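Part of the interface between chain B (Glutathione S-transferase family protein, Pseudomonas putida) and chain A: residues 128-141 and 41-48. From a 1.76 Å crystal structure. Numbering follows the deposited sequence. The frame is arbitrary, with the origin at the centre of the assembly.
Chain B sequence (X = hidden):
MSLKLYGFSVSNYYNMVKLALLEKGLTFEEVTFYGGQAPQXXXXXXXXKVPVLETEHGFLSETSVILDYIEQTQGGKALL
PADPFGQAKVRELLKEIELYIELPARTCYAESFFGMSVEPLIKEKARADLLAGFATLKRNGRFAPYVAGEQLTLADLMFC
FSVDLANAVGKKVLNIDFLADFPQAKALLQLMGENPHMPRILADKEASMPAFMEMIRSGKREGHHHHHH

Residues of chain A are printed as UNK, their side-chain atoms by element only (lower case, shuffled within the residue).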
ATOM      1  N   ALA B 128       4.301 -14.871 -11.323  1.00 17.84           N
ATOM      2  CA  ALA B 128       2.841 -14.712 -11.429  1.00 18.17           C
ATOM      3  C   ALA B 128       2.397 -13.299 -10.993  1.00 17.93           C
ATOM      4  O   ALA B 128       1.566 -12.676 -11.678  1.00 18.32           O
ATOM      5  CB  ALA B 128       2.101 -15.813 -10.619  1.00 18.96           C
ATOM      6  N   ASP B 129       2.942 -12.793  -9.893  1.00 17.20           N
ATOM      7  CA  ASP B 129       2.541 -11.450  -9.422  1.00 18.13           C
ATOM      8  C   ASP B 129       2.927 -10.361 -10.411  1.00 16.84           C
ATOM      9  O   ASP B 129       2.146  -9.430 -10.681  1.00 15.65           O
ATOM     10  CB  ASP B 129       3.113 -11.161  -8.035  1.00 18.84           C
ATOM     11  CG  ASP B 129       2.401 -11.950  -6.930  1.00 21.90           C
ATOM     12  OD1 ASP B 129       1.240 -12.386  -7.168  1.00 24.08           O
ATOM     13  OD2 ASP B 129       2.997 -12.135  -5.828  1.00 22.21           O
ATOM     14  N   LEU B 130       4.134 -10.479 -10.950  1.00 15.85           N
ATOM     15  CA  LEU B 130       4.624  -9.484 -11.916  1.00 16.24           C
ATOM     16  C   LEU B 130       3.842  -9.495 -13.233  1.00 16.57           C
ATOM     17  O   LEU B 130       3.445  -8.434 -13.735  1.00 16.05           O
ATOM     18  CB  LEU B 130       6.131  -9.633 -12.149  1.00 15.44           C
ATOM     19  CG  LEU B 130       6.965  -9.023 -11.031  1.00 15.82           C
ATOM     20  CD1 LEU B 130       8.427  -9.428 -11.077  1.00 16.79           C
ATOM     21  CD2 LEU B 130       6.839  -7.504 -11.019  1.00 13.26           C
ATOM     22  N   LEU B 131       3.586 -10.684 -13.793  1.00 16.48           N
ATOM     23  CA  LEU B 131       2.744 -10.745 -14.997  1.00 16.07           C
ATOM     24  C   LEU B 131       1.377 -10.120 -14.700  1.00 16.08           C
ATOM     25  O   LEU B 131       0.850  -9.380 -15.516  1.00 17.34           O
ATOM     26  CB  LEU B 131       2.564 -12.189 -15.453  1.00 16.27           C
ATOM     27  CG  LEU B 131       3.790 -12.850 -16.093  1.00 16.62           C
ATOM     28  CD1 LEU B 131       3.604 -14.407 -16.215  1.00 17.91           C
ATOM     29  CD2 LEU B 131       4.173 -12.222 -17.445  1.00 16.38           C
ATOM     30  N   ALA B 132       0.799 -10.394 -13.527  1.00 15.32           N
ATOM     31  CA  ALA B 132      -0.496  -9.807 -13.212  1.00 15.32           C
ATOM     32  C   ALA B 132      -0.408  -8.264 -12.973  1.00 14.58           C
ATOM     33  O   ALA B 132      -1.288  -7.488 -13.417  1.00 15.14           O
ATOM     34  CB  ALA B 132      -1.113 -10.506 -12.006  1.00 15.79           C
ATOM     35  N   GLY B 133       0.627  -7.837 -12.256  1.00 14.05           N
ATOM     36  CA  GLY B 133       0.863  -6.387 -12.033  1.00 14.05           C
ATOM     37  C   GLY B 133       1.059  -5.612 -13.327  1.00 13.51           C
ATOM     38  O   GLY B 133       0.481  -4.510 -13.502  1.00 13.73           O
ATOM     39  N   PHE B 134       1.863  -6.138 -14.238  1.00 13.36           N
ATOM     40  CA  PHE B 134       2.026  -5.467 -15.534  1.00 13.93           C
ATOM     41  C   PHE B 134       0.757  -5.428 -16.388  1.00 14.87           C
ATOM     42  O   PHE B 134       0.475  -4.415 -17.049  1.00 15.61           O
ATOM     43  CB  PHE B 134       3.220  -6.026 -16.325  1.00 14.26           C
ATOM     44  CG  PHE B 134       4.533  -5.470 -15.891  1.00 14.57           C
ATOM     45  CD1 PHE B 134       4.979  -4.241 -16.371  1.00 15.08           C
ATOM     46  CD2 PHE B 134       5.350  -6.180 -15.000  1.00 13.24           C
ATOM     47  CE1 PHE B 134       6.213  -3.733 -16.008  1.00 14.00           C
ATOM     48  CE2 PHE B 134       6.591  -5.640 -14.589  1.00 14.22           C
ATOM     49  CZ  PHE B 134       7.018  -4.435 -15.100  1.00 16.53           C
ATOM     50  N   ALA B 135      -0.019  -6.514 -16.338  1.00 15.06           N
ATOM     51  CA  ALA B 135      -1.303  -6.534 -17.015  1.00 13.93           C
ATOM     52  C   ALA B 135      -2.257  -5.509 -16.415  1.00 13.69           C
ATOM     53  O   ALA B 135      -2.998  -4.833 -17.141  1.00 14.23           O
ATOM     54  CB  ALA B 135      -1.873  -7.929 -16.958  1.00 14.77           C
ATOM     55  N   THR B 136      -2.239  -5.379 -15.093  1.00 14.33           N
ATOM     56  CA  THR B 136      -3.074  -4.380 -14.425  1.00 14.50           C
ATOM     57  C   THR B 136      -2.703  -2.983 -14.818  1.00 14.91           C
ATOM     58  O   THR B 136      -3.587  -2.178 -15.127  1.00 14.78           O
ATOM     59  CB  THR B 136      -2.974  -4.518 -12.895  1.00 14.30           C
ATOM     60  OG1 THR B 136      -3.583  -5.742 -12.533  1.00 14.71           O
ATOM     61  CG2 THR B 136      -3.713  -3.366 -12.204  1.00 14.36           C
ATOM     62  N   LEU B 137      -1.409  -2.667 -14.827  1.00 14.69           N
ATOM     63  CA  LEU B 137      -0.933  -1.361 -15.328  1.00 15.34           C
ATOM     64  C   LEU B 137      -1.370  -1.085 -16.787  1.00 15.50           C
ATOM     65  O   LEU B 137      -1.791   0.035 -17.128  1.00 14.65           O
ATOM     66  CB  LEU B 137       0.597  -1.277 -15.184  1.00 14.21           C
ATOM     67  CG  LEU B 137       1.265   0.089 -15.464  1.00 14.87           C
ATOM     68  CD1 LEU B 137       0.669   1.243 -14.652  1.00 16.23           C
ATOM     69  CD2 LEU B 137       2.784   0.007 -15.269  1.00 13.23           C
ATOM     70  N   LYS B 138      -1.303  -2.112 -17.632  1.00 16.58           N
ATOM     71  CA  LYS B 138      -1.650  -1.927 -19.039  1.00 16.86           C
ATOM     72  C   LYS B 138      -3.120  -1.628 -19.203  1.00 16.79           C
ATOM     73  O   LYS B 138      -3.513  -0.801 -20.034  1.00 15.86           O
ATOM     74  CB  LYS B 138      -1.308  -3.159 -19.876  1.00 17.68           C
ATOM     75  CG  LYS B 138      -1.499  -2.905 -21.359  1.00 21.21           C
ATOM     76  CD  LYS B 138      -1.159  -4.155 -22.165  1.00 27.44           C
ATOM     77  CE  LYS B 138       0.282  -4.557 -21.967  1.00 27.73           C
ATOM     78  NZ  LYS B 138       0.829  -5.153 -23.227  1.00 33.48           N
ATOM     79  N   ARG B 139      -3.947  -2.312 -18.427  1.00 17.27           N
ATOM     80  CA  ARG B 139      -5.372  -2.119 -18.569  1.00 17.54           C
ATOM     81  C   ARG B 139      -5.848  -0.795 -17.937  1.00 17.32           C
ATOM     82  O   ARG B 139      -6.778  -0.169 -18.453  1.00 18.31           O
ATOM     83  CB  ARG B 139      -6.182  -3.373 -18.126  1.00 19.36           C
ATOM     84  CG  ARG B 139      -6.557  -3.511 -16.656  1.00 20.46           C
ATOM     85  CD  ARG B 139      -7.541  -4.748 -16.470  1.00 19.96           C
ATOM     86  NE  ARG B 139      -7.085  -5.943 -17.187  1.00 21.86           N
ATOM     87  CZ  ARG B 139      -6.226  -6.850 -16.717  1.00 22.24           C
ATOM     88  NH1 ARG B 139      -5.745  -6.732 -15.478  1.00 18.80           N
ATOM     89  NH2 ARG B 139      -5.852  -7.892 -17.490  1.00 21.94           N
ATOM     90  N   ASN B 140      -5.220  -0.375 -16.841  1.00 16.04           N
ATOM     91  CA  ASN B 140      -5.715   0.768 -16.070  1.00 17.04           C
ATOM     92  C   ASN B 140      -5.044   2.092 -16.382  1.00 16.36           C
ATOM     93  O   ASN B 140      -5.647   3.148 -16.158  1.00 17.68           O
ATOM     94  CB  ASN B 140      -5.651   0.482 -14.546  1.00 16.55           C
ATOM     95  CG  ASN B 140      -6.619   1.347 -13.734  1.00 17.55           C
ATOM     96  OD1 ASN B 140      -7.731   1.623 -14.161  1.00 19.92           O
ATOM     97  ND2 ASN B 140      -6.209   1.734 -12.542  1.00 17.35           N
ATOM     98  N   GLY B 141      -3.810   2.039 -16.881  1.00 17.26           N
ATOM     99  CA  GLY B 141      -2.990   3.216 -17.148  1.00 17.54           C
ATOM    100  C   GLY B 141      -3.467   3.870 -18.442  1.00 19.15           C
ATOM    101  O   GLY B 141      -4.005   3.191 -19.314  1.00 19.60           O
TER
ATOM    102  N   UNK A  41     -14.599  -9.410 -14.615  1.00 28.60           N
ATOM    103  CA  UNK A  41     -14.307  -8.907 -13.271  1.00 26.29           C
ATOM    104  C   UNK A  41     -13.151  -7.913 -13.341  1.00 24.63           C
ATOM    105  O   UNK A  41     -13.182  -6.889 -12.667  1.00 24.14           O
ATOM    106  c   UNK A  41     -13.975 -10.040 -12.349  1.00 25.90           C
ATOM    107  N   UNK A  42     -12.170  -8.186 -14.209  1.00 23.52           N
ATOM    108  CA  UNK A  42     -11.007  -7.289 -14.392  1.00 23.03           C
ATOM    109  C   UNK A  42     -11.396  -5.959 -15.010  1.00 24.01           C
ATOM    110  O   UNK A  42     -10.690  -4.951 -14.853  1.00 23.70           O
ATOM    111  c   UNK A  42      -8.651  -8.706 -13.132  1.00 19.89           C
ATOM    112  c   UNK A  42      -9.896  -7.949 -15.223  1.00 22.68           C
ATOM    113  c   UNK A  42      -9.207  -9.105 -14.493  1.00 21.50           C
ATOM    114  c   UNK A  42      -8.114  -9.835 -15.354  1.00 24.97           C
ATOM    115  N   UNK A  43     -12.512  -5.947 -15.735  1.00 24.48           N
ATOM    116  CA  UNK A  43     -13.030  -4.689 -16.252  1.00 26.10           C
ATOM    117  C   UNK A  43     -13.587  -3.762 -15.172  1.00 24.27           C
ATOM    118  O   UNK A  43     -13.649  -2.547 -15.354  1.00 25.39           O
ATOM    119  o   UNK A  43     -15.590  -5.662 -19.763  1.00 41.65           O
ATOM    120  c   UNK A  43     -13.531  -5.261 -18.694  1.00 32.76           C
ATOM    121  c   UNK A  43     -14.560  -4.950 -19.747  1.00 39.53           C
ATOM    122  c   UNK A  43     -14.100  -4.947 -17.318  1.00 27.49           C
ATOM    123  o   UNK A  43     -14.378  -3.956 -20.491  1.00 42.39           O
ATOM    124  N   UNK A  44     -13.995  -4.334 -14.047  1.00 23.52           N
ATOM    125  CA  UNK A  44     -14.464  -3.521 -12.922  1.00 21.79           C
ATOM    126  C   UNK A  44     -13.306  -3.166 -11.975  1.00 20.77           C
ATOM    127  O   UNK A  44     -13.145  -2.008 -11.547  1.00 20.01           O
ATOM    128  c   UNK A  44     -16.692  -4.768 -13.005  1.00 22.77           C
ATOM    129  c   UNK A  44     -15.532  -4.264 -12.088  1.00 21.82           C
ATOM    130  c   UNK A  44     -16.021  -3.356 -10.910  1.00 20.27           C
ATOM    131  N   UNK A  45     -12.513  -4.181 -11.646  1.00 19.31           N
ATOM    132  CA  UNK A  45     -11.425  -4.035 -10.694  1.00 19.17           C
ATOM    133  C   UNK A  45     -10.135  -4.534 -11.323  1.00 17.78           C
ATOM    134  O   UNK A  45     -10.022  -5.720 -11.549  1.00 17.63           O
ATOM    135  o   UNK A  45     -10.837  -4.453  -8.421  1.00 20.37           O
ATOM    136  c   UNK A  45     -11.707  -4.861  -9.459  1.00 18.62           C
ATOM    137  N   UNK A  46      -9.177  -3.628 -11.596  1.00 18.08           N
ATOM    138  CA  UNK A  46      -8.126  -4.011 -12.555  1.00 17.05           C
ATOM    139  C   UNK A  46      -7.102  -5.034 -12.114  1.00 15.73           C
ATOM    140  O   UNK A  46      -6.405  -5.526 -12.959  1.00 15.16           O
ATOM    141  c   UNK A  46      -8.081  -1.593 -12.077  1.00 18.95           C
ATOM    142  c   UNK A  46      -9.275  -2.163 -11.388  1.00 17.68           C
ATOM    143  c   UNK A  46      -7.397  -2.712 -12.873  1.00 17.66           C
ATOM    144  N   UNK A  47      -6.984  -5.275 -10.812  1.00 15.10           N
ATOM    145  CA  UNK A  47      -6.181  -6.391 -10.288  1.00 15.42           C
ATOM    146  C   UNK A  47      -7.060  -7.499  -9.684  1.00 17.07           C
ATOM    147  O   UNK A  47      -6.554  -8.514  -9.185  1.00 17.04           O
ATOM    148  c   UNK A  47      -3.231  -7.453  -9.726  1.00 18.69           C
ATOM    149  n   UNK A  47      -3.728 -10.198  -9.486  1.00 20.61           N
ATOM    150  c   UNK A  47      -4.192  -6.897  -8.673  1.00 14.42           C
ATOM    151  n   UNK A  47      -1.714 -10.554  -8.439  1.00 20.15           N
ATOM    152  c   UNK A  47      -5.161  -5.860  -9.253  1.00 15.52           C
ATOM    153  n   UNK A  47      -2.319  -8.434  -9.132  1.00 19.41           N
ATOM    154  c   UNK A  47      -2.592  -9.729  -9.013  1.00 19.70           C
ATOM    155  N   UNK A  48      -8.374  -7.308  -9.746  1.00 17.81           N
ATOM    156  CA  UNK A  48      -9.312  -8.342  -9.305  1.00 18.40           C
ATOM    157  C   UNK A  48      -9.589  -8.249  -7.811  1.00 19.53           C
ATOM    158  O   UNK A  48     -10.109  -9.186  -7.209  1.00 18.95           O
TER
HETATM  159  O   HOH W   1       0.483  -8.728  -8.414  1.00 14.57           O

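Position 41 carries a single side-chain carbon and lies out of reach of chain B; one carbon beyond CA means alanine, Ala A41. Its backbone O accepts hydrogen bonds from the backbone N atoms of positions 44 and 45, both at 3.0 Å.

Position 42 has four carbons, forked at the second, the pattern of leucine. One terminal carbon lies 3.7 Å from Arg B139 NH2, over one face of that guanidinium. This is Leu A42, whose backbone O also sits 3.5 Å from Arg B139 CD.

At position 43 three carbons run in a chain and the third carries two oxygens, which fits glutamate. The CA-to-CB bond points away from chain B, and Glu A43 makes no contact there.

Position 44 shows one carbon bearing two more, a fork at CB that identifies valine. Val A44 is out of reach of the helix.

Position 45 has one carbon followed by one oxygen, hence serine. Ser A45 points away from chain B and opens a type I turn, closed by the 2.9 Å hydrogen bond from the backbone N of position 48 to Ser A45 O.

Position 46 has three carbons closing a ring onto its own backbone N, which only proline does. Pro A46 packs its CG 3.7 Å from Asn B140 CG and its CB 3.8 Å from Thr B136 CG2.

Position 47 has three carbons, a nitrogen, then a carbon carrying two more nitrogens: a guanidinium, so Arg A47. Its CZ lies 3.4 Å from Ala B132 CB, which covers one face of the group, while Asp B129 OD1 stands at the edge, 3.7 Å from NH2, a long salt bridge.

Position 48 has no side-chain atoms. At phi/psi 87/15 a CB would jam against the preceding carbonyl O, so glycine suits Gly A48.

The contact buries 402 Å² and centres on Pro A46 and Arg A47, with Thr B136 and Pro A46 closest in backbone register (CA to CA, 5.4 Å). Pro A46 O accepts a hydrogen bond from Arg B139 NH1 at 2.9 Å, with an N-H...O angle of 140°; Thr B136 OG1 is also 2.9 Å from Pro A46 O. Farther along the helix, water 1 accepts from Arg A47 NH2 and donates to Asp B129 O, both at 2.9 Å, adding a bridge to the long ionic contact. The two arginines thus reach in from opposite chains, each with a nonpolar group over one guanidinium face and an oxygen at its edge.

Chain A (41-48) ALEVSPRG
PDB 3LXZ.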